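PDB 2INC: toluene, o-xylene monooxygenase oxygenase subunit from Pseudomonas stutzeri, which forms part of the hydroxylase of a bacterial diiron monooxygenase that oxidises toluene and o-xylene, probably as a ferritin-like helical subunit without the metal centre. Local coordinates for residues B[132-136]-B[148-152]; B[114-118]-B[296-300]; B[31-36]-B[51-56]. One frame throughout, in Å; residues are numbered along the deposited sequence.

In the fold
Along the chain, interaction 3 closes first; interaction 2 then opens and spans a long run of sequence within which interaction 1 opens and closes. Interaction 1 lies 8 Å from the centre of the chain, between helices 121-138 and 142-172. Interactions 2 and 3 sit on opposite sides of that centre, their own centres 43 Å apart; interaction 1 is 27 Å from interaction 2 and 19 Å from interaction 3, centre to centre. Helix 121-138 links the set: it follows helix 108-117 of interaction 2, and its Tyr134 OH packs 4.1 Å from Tyr54 CB of interaction 3. The three thus sample the core and the two ends of an all-helical, ferritin-like subunit.

Interaction 1: residues B[132-136]-B[148-152]; sequences SVYIH and ATYET
Two buried helical segments run nearly antiparallel, 132-136 against 148-152, their axes approaching to 8.1 Å with a signed crossing angle of -158°. The register pairs Ser132 with Thr152 (CA to CA 5.4 Å) and His136 with Ala148 (CA to CA 5.1 Å). Small residues permit this closeness: Ala148 CB sits 3.5 Å from Ser132 O and 3.9 Å from Ile135 CG2. Thr152, in the m rotamer, gives its hydroxyl proton back to its own helix, OG1 to Ala148 O at 2.6 Å. Ser132, rotamer p, brings OG to 2.8 Å from Thr152 OG1, but Leu128 O one turn earlier competes as acceptor. The pair is a helical hairpin, helices 121-138 and 142-172 joined by a short turn, within the ferritin-like bundle of the hydroxylase family. His136 takes chi1 t, so that ND1 points at Thr149 OG1, 2.8 Å away, in a weak bond with an N-H...O angle of 120°; the Thr149 hydroxyl has its stronger partner in Thr145 O. On its other side, His136 NE2 bonds weakly to a polar side chain of a neighbouring subunit. Glu151 extends (t, t) until OE2 lies 3.4 Å from Ser132 CB, while OE1 is bonded to Asn216 ND2.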
loop_
_atom_site.group_PDB
_atom_site.type_symbol
_atom_site.label_atom_id
_atom_site.label_comp_id
_atom_site.label_asym_id
_atom_site.label_seq_id
_atom_site.Cartn_x
_atom_site.Cartn_y
_atom_site.Cartn_z
ATOM N N SER B 132 13.326 2.822 -30.276
ATOM C CA SER B 132 13.446 1.860 -29.195
ATOM C C SER B 132 12.225 0.951 -29.016
ATOM O O SER B 132 12.362 -0.205 -28.555
ATOM C CB SER B 132 13.827 2.560 -27.857
ATOM O OG SER B 132 12.782 3.462 -27.500
ATOM N N VAL B 133 11.036 1.407 -29.437
ATOM C CA VAL B 133 9.860 0.567 -29.282
ATOM C C VAL B 133 9.826 -0.445 -30.449
ATOM O O VAL B 133 9.188 -1.496 -30.349
ATOM C CB VAL B 133 8.529 1.407 -29.195
ATOM C CG1 VAL B 133 8.030 1.743 -30.516
ATOM C CG2 VAL B 133 7.472 0.709 -28.289
ATOM N N TYR B 134 10.519 -0.128 -31.541
ATOM C CA TYR B 134 10.741 -1.178 -32.553
ATOM C C TYR B 134 11.690 -2.250 -32.033
ATOM O O TYR B 134 11.374 -3.458 -32.143
ATOM C CB TYR B 134 11.117 -0.642 -33.936
ATOM C CG TYR B 134 11.341 -1.809 -34.860
ATOM C CD1 TYR B 134 12.658 -2.225 -35.188
ATOM C CD2 TYR B 134 10.276 -2.582 -35.289
ATOM C CE1 TYR B 134 12.860 -3.345 -36.007
ATOM C CE2 TYR B 134 10.488 -3.741 -36.118
ATOM C CZ TYR B 134 11.779 -4.079 -36.446
ATOM O OH TYR B 134 11.969 -5.216 -37.240
ATOM N N ILE B 135 12.774 -1.865 -31.374
ATOM C CA ILE B 135 13.673 -2.905 -30.758
ATOM C C ILE B 135 12.880 -3.829 -29.825
ATOM O O ILE B 135 13.030 -5.066 -29.859
ATOM C CB ILE B 135 14.879 -2.247 -30.058
ATOM C CG1 ILE B 135 15.681 -1.511 -31.141
ATOM C CG2 ILE B 135 15.765 -3.270 -29.221
ATOM C CD1 ILE B 135 16.799 -0.501 -30.700
ATOM N N HIS B 136 12.047 -3.229 -28.982
ATOM C CA HIS B 136 11.161 -3.984 -28.092
ATOM C C HIS B 136 10.559 -5.179 -28.790
ATOM O O HIS B 136 10.638 -6.295 -28.287
ATOM C CB HIS B 136 10.049 -3.049 -27.572
ATOM C CG HIS B 136 8.942 -3.757 -26.862
ATOM N ND1 HIS B 136 8.629 -3.504 -25.548
ATOM C CD2 HIS B 136 8.092 -4.728 -27.272
ATOM C CE1 HIS B 136 7.603 -4.262 -25.191
ATOM N NE2 HIS B 136 7.268 -5.020 -26.219
ATOM N N ALA B 148 14.423 -2.304 -23.583
ATOM C CA ALA B 148 13.861 -1.436 -24.657
ATOM C C ALA B 148 12.503 -0.785 -24.273
ATOM O O ALA B 148 12.214 0.393 -24.656
ATOM C CB ALA B 148 13.746 -2.259 -26.033
ATOM N N THR B 149 11.672 -1.538 -23.533
ATOM C CA THR B 149 10.416 -1.036 -22.954
ATOM C C THR B 149 10.691 0.181 -22.084
ATOM O O THR B 149 10.122 1.210 -22.304
ATOM C CB THR B 149 9.670 -2.130 -22.087
ATOM O OG1 THR B 149 9.428 -3.319 -22.909
ATOM C CG2 THR B 149 8.263 -1.549 -21.584
ATOM N N TYR B 150 11.588 0.055 -21.108
ATOM C CA TYR B 150 11.823 1.170 -20.160
ATOM C C TYR B 150 12.561 2.323 -20.863
ATOM O O TYR B 150 12.341 3.483 -20.561
ATOM C CB TYR B 150 12.550 0.674 -18.886
ATOM C CG TYR B 150 11.768 -0.477 -18.251
ATOM C CD1 TYR B 150 12.422 -1.653 -17.871
ATOM C CD2 TYR B 150 10.375 -0.412 -18.117
ATOM C CE1 TYR B 150 11.705 -2.723 -17.320
ATOM C CE2 TYR B 150 9.623 -1.534 -17.587
ATOM C CZ TYR B 150 10.333 -2.673 -17.178
ATOM O OH TYR B 150 9.640 -3.798 -16.665
ATOM N N GLU B 151 13.339 2.006 -21.887
ATOM C CA GLU B 151 14.044 3.048 -22.628
ATOM C C GLU B 151 13.022 3.819 -23.467
ATOM O O GLU B 151 13.101 5.027 -23.631
ATOM C CB GLU B 151 15.122 2.381 -23.496
ATOM C CG GLU B 151 15.747 3.322 -24.576
ATOM C CD GLU B 151 16.822 2.608 -25.415
ATOM O OE1 GLU B 151 17.560 1.788 -24.844
ATOM O OE2 GLU B 151 16.938 2.934 -26.616
ATOM N N THR B 152 12.066 3.111 -24.011
ATOM C CA THR B 152 10.996 3.785 -24.795
ATOM C C THR B 152 10.255 4.788 -23.904
ATOM O O THR B 152 9.947 5.925 -24.334
ATOM C CB THR B 152 10.026 2.759 -25.403
ATOM O OG1 THR B 152 10.796 1.909 -26.278
ATOM C CG2 THR B 152 8.993 3.449 -26.255
#

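Interaction 2: residues B[114-118]-B[296-300]; sequences LARFY and YCSAL
Segment 114-118 brings the last turn of helix 108-117 up to segment 296-300, at the C-terminal part of helix 274-299; Phe117 and Tyr296 are the closest backbone neighbours, CA to CA 8.1 Å. Leu114 closes the helical turn from within, its O accepting from Tyr118 N at 2.8 Å. Arg116 is extended (t, t, t) and skirts the contact, NH2 4.2 Å from Ala299 CB, while its NE forms a salt bridge with Asp189. Phe117 dominates. With chi1 m and chi2 -79°, its ring enters a niche formed by Tyr296, Ala299 and Leu300. The edge of Phe117 meets the face of Tyr296 in a T-shaped pair, centroids 5.4 Å apart and planes at 87°, with Phe117 CD1 3.7 Å from Tyr296 CE1. The arrangement is a T-shaped aromatic contact between two helices far apart in sequence, joining helix 108-117 to helix 274-299; Trp192 enlarges the cluster by meeting Tyr296 edge-to-face. Over one face of the Phe117 ring lies Leu300 CD2, a CH-pi contact 3.7 Å from the centroid and 14° off the normal, reached with Leu300 in m, t. Phe117 CZ touches Ala299 CB at 3.6 Å and lies 3.4 Å from Ala299 O. Tyr296, chi1 t and chi2 89°, carries OH to Phe117 O for a short 2.6 Å hydrogen bond, satisfying a carbonyl near the helix end. Leu300, with psi 158°, has its N bonded to Cys297 O at 3.1 Å.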
loop_
_atom_site.group_PDB
_atom_site.type_symbol
_atom_site.label_atom_id
_atom_site.label_comp_id
_atom_site.label_asym_id
_atom_site.label_seq_id
_atom_site.Cartn_x
_atom_site.Cartn_y
_atom_site.Cartn_z
ATOM N N LEU B 114 17.158 28.699 -28.400
ATOM C CA LEU B 114 16.159 27.706 -27.995
ATOM C C LEU B 114 15.175 27.334 -29.108
ATOM O O LEU B 114 14.949 26.158 -29.327
ATOM C CB LEU B 114 15.356 28.227 -26.806
ATOM C CG LEU B 114 16.153 28.379 -25.532
ATOM C CD1 LEU B 114 15.171 28.879 -24.468
ATOM C CD2 LEU B 114 16.792 27.068 -25.084
ATOM N N ALA B 115 14.629 28.315 -29.824
ATOM C CA ALA B 115 13.670 28.018 -30.873
ATOM C C ALA B 115 14.287 27.145 -31.962
ATOM O O ALA B 115 13.599 26.257 -32.513
ATOM C CB ALA B 115 13.097 29.315 -31.472
ATOM N N ARG B 116 15.578 27.346 -32.243
ATOM C CA ARG B 116 16.238 26.640 -33.330
ATOM C C ARG B 116 16.777 25.315 -32.913
ATOM O O ARG B 116 16.630 24.332 -33.661
ATOM C CB ARG B 116 17.420 27.467 -33.872
ATOM C CG ARG B 116 18.073 26.864 -35.124
ATOM C CD ARG B 116 18.924 27.890 -35.846
ATOM N NE ARG B 116 19.472 27.235 -37.044
ATOM C CZ ARG B 116 20.637 27.504 -37.600
ATOM N NH1 ARG B 116 21.437 28.456 -37.084
ATOM N NH2 ARG B 116 20.994 26.815 -38.687
ATOM N N PHE B 117 17.453 25.304 -31.751
ATOM C CA PHE B 117 18.210 24.141 -31.312
ATOM C C PHE B 117 17.602 23.310 -30.201
ATOM O O PHE B 117 18.067 22.174 -29.981
ATOM C CB PHE B 117 19.578 24.579 -30.818
ATOM C CG PHE B 117 20.446 25.152 -31.904
ATOM C CD1 PHE B 117 21.106 24.308 -32.792
ATOM C CD2 PHE B 117 20.552 26.540 -32.076
ATOM C CE1 PHE B 117 21.917 24.842 -33.816
ATOM C CE2 PHE B 117 21.357 27.080 -33.096
ATOM C CZ PHE B 117 22.062 26.210 -33.959
ATOM N N TYR B 118 16.616 23.865 -29.496
ATOM C CA TYR B 118 15.988 23.100 -28.396
ATOM C C TYR B 118 14.599 22.549 -28.686
ATOM O O TYR B 118 14.395 21.336 -28.716
ATOM C CB TYR B 118 16.043 23.930 -27.085
ATOM C CG TYR B 118 15.286 23.235 -25.959
ATOM C CD1 TYR B 118 14.090 23.750 -25.471
ATOM C CD2 TYR B 118 15.762 22.054 -25.432
ATOM C CE1 TYR B 118 13.381 23.108 -24.460
ATOM C CE2 TYR B 118 15.050 21.389 -24.424
ATOM C CZ TYR B 118 13.880 21.935 -23.946
ATOM O OH TYR B 118 13.193 21.290 -22.936
ATOM N N TYR B 296 24.725 19.916 -36.710
ATOM C CA TYR B 296 24.066 20.520 -35.567
ATOM C C TYR B 296 25.048 21.385 -34.785
ATOM O O TYR B 296 24.819 22.546 -34.580
ATOM C CB TYR B 296 23.443 19.411 -34.687
ATOM C CG TYR B 296 22.680 19.897 -33.467
ATOM C CD1 TYR B 296 21.327 20.191 -33.546
ATOM C CD2 TYR B 296 23.305 20.006 -32.233
ATOM C CE1 TYR B 296 20.613 20.639 -32.447
ATOM C CE2 TYR B 296 22.600 20.472 -31.092
ATOM C CZ TYR B 296 21.250 20.777 -31.216
ATOM O OH TYR B 296 20.497 21.206 -30.134
ATOM N N CYS B 297 26.172 20.812 -34.394
ATOM C CA CYS B 297 27.086 21.493 -33.530
ATOM C C CYS B 297 27.840 22.617 -34.226
ATOM O O CYS B 297 28.191 23.589 -33.591
ATOM C CB CYS B 297 28.055 20.492 -32.918
ATOM S SG CYS B 297 27.250 19.372 -31.731
ATOM N N SER B 298 28.052 22.519 -35.531
ATOM C CA SER B 298 28.763 23.578 -36.220
ATOM C C SER B 298 27.933 24.847 -36.179
ATOM O O SER B 298 28.468 25.950 -36.254
ATOM C CB SER B 298 29.091 23.198 -37.666
ATOM O OG SER B 298 27.891 23.270 -38.426
ATOM N N ALA B 299 26.628 24.694 -36.052
ATOM C CA ALA B 299 25.726 25.845 -36.080
ATOM C C ALA B 299 25.588 26.500 -34.717
ATOM O O ALA B 299 25.103 27.622 -34.628
ATOM C CB ALA B 299 24.371 25.449 -36.621
ATOM N N LEU B 300 25.998 25.801 -33.658
ATOM C CA LEU B 300 26.016 26.364 -32.302
ATOM C C LEU B 300 27.188 27.346 -32.175
ATOM O O LEU B 300 28.116 27.286 -32.971
ATOM C CB LEU B 300 26.233 25.254 -31.282
ATOM C CG LEU B 300 25.166 24.183 -31.026
ATOM C CD1 LEU B 300 25.691 23.246 -29.965
ATOM C CD2 LEU B 300 23.915 24.827 -30.558
#

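Interaction 3: residues B[31-36]-B[51-56]; sequences FTDNPE and YKKYCF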
loop_
_atom_site.group_PDB
_atom_site.type_symbol
_atom_site.label_atom_id
_atom_site.label_comp_id
_atom_site.label_asym_id
_atom_site.label_seq_id
_atom_site.Cartn_x
_atom_site.Cartn_y
_atom_site.Cartn_z
ATOM N N PHE B 31 7.199 -16.741 -29.001
ATOM C CA PHE B 31 7.432 -16.802 -30.455
ATOM C C PHE B 31 8.726 -17.461 -30.831
ATOM O O PHE B 31 8.893 -17.927 -31.952
ATOM C CB PHE B 31 7.290 -15.439 -31.212
ATOM C CG PHE B 31 8.433 -14.491 -31.039
ATOM C CD1 PHE B 31 9.539 -14.559 -31.891
ATOM C CD2 PHE B 31 8.430 -13.535 -30.022
ATOM C CE1 PHE B 31 10.607 -13.722 -31.715
ATOM C CE2 PHE B 31 9.494 -12.665 -29.890
ATOM C CZ PHE B 31 10.575 -12.771 -30.740
ATOM N N THR B 32 9.684 -17.446 -29.915
ATOM C CA THR B 32 10.928 -18.097 -30.195
ATOM C C THR B 32 10.876 -19.646 -29.982
ATOM O O THR B 32 11.842 -20.323 -30.324
ATOM C CB THR B 32 12.025 -17.514 -29.296
ATOM O OG1 THR B 32 11.556 -17.483 -27.943
ATOM C CG2 THR B 32 12.324 -16.078 -29.742
ATOM N N ASP B 33 9.777 -20.191 -29.443
ATOM C CA ASP B 33 9.662 -21.646 -29.235
ATOM C C ASP B 33 9.724 -22.464 -30.542
ATOM O O ASP B 33 10.262 -23.592 -30.551
ATOM C CB ASP B 33 8.399 -22.016 -28.417
ATOM C CG ASP B 33 8.427 -21.486 -26.967
ATOM O OD1 ASP B 33 9.484 -21.058 -26.468
ATOM O OD2 ASP B 33 7.372 -21.531 -26.304
ATOM N N ASN B 34 9.191 -21.902 -31.628
ATOM C CA ASN B 34 9.062 -22.563 -32.927
ATOM C C ASN B 34 9.517 -21.630 -34.048
ATOM O O ASN B 34 8.684 -20.945 -34.682
ATOM C CB ASN B 34 7.619 -22.955 -33.223
ATOM C CG ASN B 34 6.967 -23.731 -32.071
ATOM O OD1 ASN B 34 6.369 -23.148 -31.139
ATOM N ND2 ASN B 34 7.052 -25.060 -32.141
ATOM N N PRO B 35 10.835 -21.560 -34.268
ATOM C CA PRO B 35 11.417 -20.672 -35.293
ATOM C C PRO B 35 10.873 -20.872 -36.717
ATOM O O PRO B 35 10.999 -19.969 -37.526
ATOM C CB PRO B 35 12.909 -20.970 -35.237
ATOM C CG PRO B 35 13.160 -21.575 -33.914
ATOM C CD PRO B 35 11.876 -22.297 -33.502
ATOM N N GLU B 36 10.249 -22.006 -37.014
ATOM C CA GLU B 36 9.749 -22.271 -38.358
ATOM C C GLU B 36 8.339 -21.742 -38.496
ATOM O O GLU B 36 7.872 -21.524 -39.601
ATOM C CB GLU B 36 9.767 -23.785 -38.623
ATOM C CG GLU B 36 10.719 -24.539 -37.607
ATOM C CD GLU B 36 10.148 -24.621 -36.116
ATOM O OE1 GLU B 36 10.885 -25.123 -35.230
ATOM O OE2 GLU B 36 8.985 -24.194 -35.811
ATOM N N TYR B 51 9.259 -11.918 -38.719
ATOM C CA TYR B 51 10.064 -12.392 -37.575
ATOM C C TYR B 51 11.162 -13.388 -37.923
ATOM O O TYR B 51 12.256 -13.431 -37.256
ATOM C CB TYR B 51 9.201 -12.990 -36.458
ATOM C CG TYR B 51 8.630 -11.926 -35.533
ATOM C CD1 TYR B 51 7.642 -11.060 -36.000
ATOM C CD2 TYR B 51 9.144 -11.701 -34.264
ATOM C CE1 TYR B 51 7.114 -10.020 -35.167
ATOM C CE2 TYR B 51 8.587 -10.665 -33.425
ATOM C CZ TYR B 51 7.584 -9.844 -33.909
ATOM O OH TYR B 51 7.028 -8.814 -33.132
ATOM N N LYS B 52 10.901 -14.246 -38.904
ATOM C CA LYS B 52 11.985 -15.138 -39.353
ATOM C C LYS B 52 13.113 -14.363 -39.987
ATOM O O LYS B 52 14.270 -14.655 -39.744
ATOM C CB LYS B 52 11.455 -16.192 -40.316
ATOM C CG LYS B 52 10.420 -17.094 -39.606
ATOM C CD LYS B 52 10.074 -18.299 -40.492
ATOM C CE LYS B 52 9.339 -17.839 -41.719
ATOM N NZ LYS B 52 8.829 -19.052 -42.435
ATOM N N LYS B 53 12.784 -13.353 -40.782
ATOM C CA LYS B 53 13.846 -12.605 -41.442
ATOM C C LYS B 53 14.609 -11.681 -40.470
ATOM O O LYS B 53 15.840 -11.647 -40.537
ATOM C CB LYS B 53 13.300 -11.840 -42.644
ATOM C CG LYS B 53 14.317 -10.960 -43.342
ATOM C CD LYS B 53 13.773 -10.529 -44.700
ATOM C CE LYS B 53 14.710 -9.534 -45.420
ATOM N NZ LYS B 53 15.972 -10.204 -45.866
ATOM N N TYR B 54 13.904 -10.984 -39.554
ATOM C CA TYR B 54 14.487 -9.872 -38.829
ATOM C C TYR B 54 14.816 -10.238 -37.390
ATOM O O TYR B 54 15.604 -9.543 -36.764
ATOM C CB TYR B 54 13.595 -8.619 -38.926
ATOM C CG TYR B 54 13.432 -8.105 -40.356
ATOM C CD1 TYR B 54 14.534 -7.853 -41.166
ATOM C CD2 TYR B 54 12.190 -7.864 -40.887
ATOM C CE1 TYR B 54 14.401 -7.381 -42.458
ATOM C CE2 TYR B 54 12.046 -7.366 -42.189
ATOM C CZ TYR B 54 13.166 -7.132 -42.946
ATOM O OH TYR B 54 13.030 -6.641 -44.219
ATOM N N CYS B 55 14.224 -11.314 -36.846
ATOM C CA CYS B 55 14.669 -11.767 -35.539
ATOM C C CYS B 55 15.590 -12.988 -35.802
ATOM O O CYS B 55 16.782 -12.891 -35.613
ATOM C CB CYS B 55 13.473 -12.065 -34.593
ATOM S SG CYS B 55 14.026 -12.697 -32.966
ATOM N N PHE B 56 15.031 -14.098 -36.306
ATOM C CA PHE B 56 15.747 -15.382 -36.371
ATOM C C PHE B 56 16.975 -15.366 -37.268
ATOM O O PHE B 56 18.012 -15.916 -36.876
ATOM C CB PHE B 56 14.812 -16.568 -36.703
ATOM C CG PHE B 56 13.730 -16.747 -35.687
ATOM C CD1 PHE B 56 14.059 -16.873 -34.348
ATOM C CD2 PHE B 56 12.393 -16.737 -36.042
ATOM C CE1 PHE B 56 13.069 -17.002 -33.365
ATOM C CE2 PHE B 56 11.366 -16.852 -35.056
ATOM C CZ PHE B 56 11.709 -17.013 -33.722
#
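A pi-type turn is the oddity here: the carbonyl of Tyr51 accepts from both Cys55 N (2.9 Å) and Phe56 N (3.0 Å), so the helix widens over 52-56. Tyr51, Cys55 and Phe56 all point their CA-to-CB bonds at segment 31-36, and no hydrogen bond crosses between the segments, so rings and apolar surface do the work. Tyr51 turns its edge to the face of Phe31, centroids 4.9 Å apart and planes at 70°, with Tyr51 CD2 3.6 Å from Phe31 CE1. Cys55 SG approaches the edge of the same ring, 3.8 Å from Phe31 CE1, a sulfur-aromatic contact. Phe56 completes the aromatic cluster: its CZ lies 3.4 Å from Phe31 O and 3.8 Å from Thr32 CA, while Pro35 CA sits over its face, 4.1 Å from the ring centroid. The aliphatic part of Lys52 brings CD to 3.5 Å from Pro35 O. The loop between helices 20-25 and 46-56 is thereby laid against the latter, which also packs on helix 121-138: Tyr51 OH bonds to Gln137 O and also to a basic side chain of a neighbouring subunit, and Cys55 packs on Ile138.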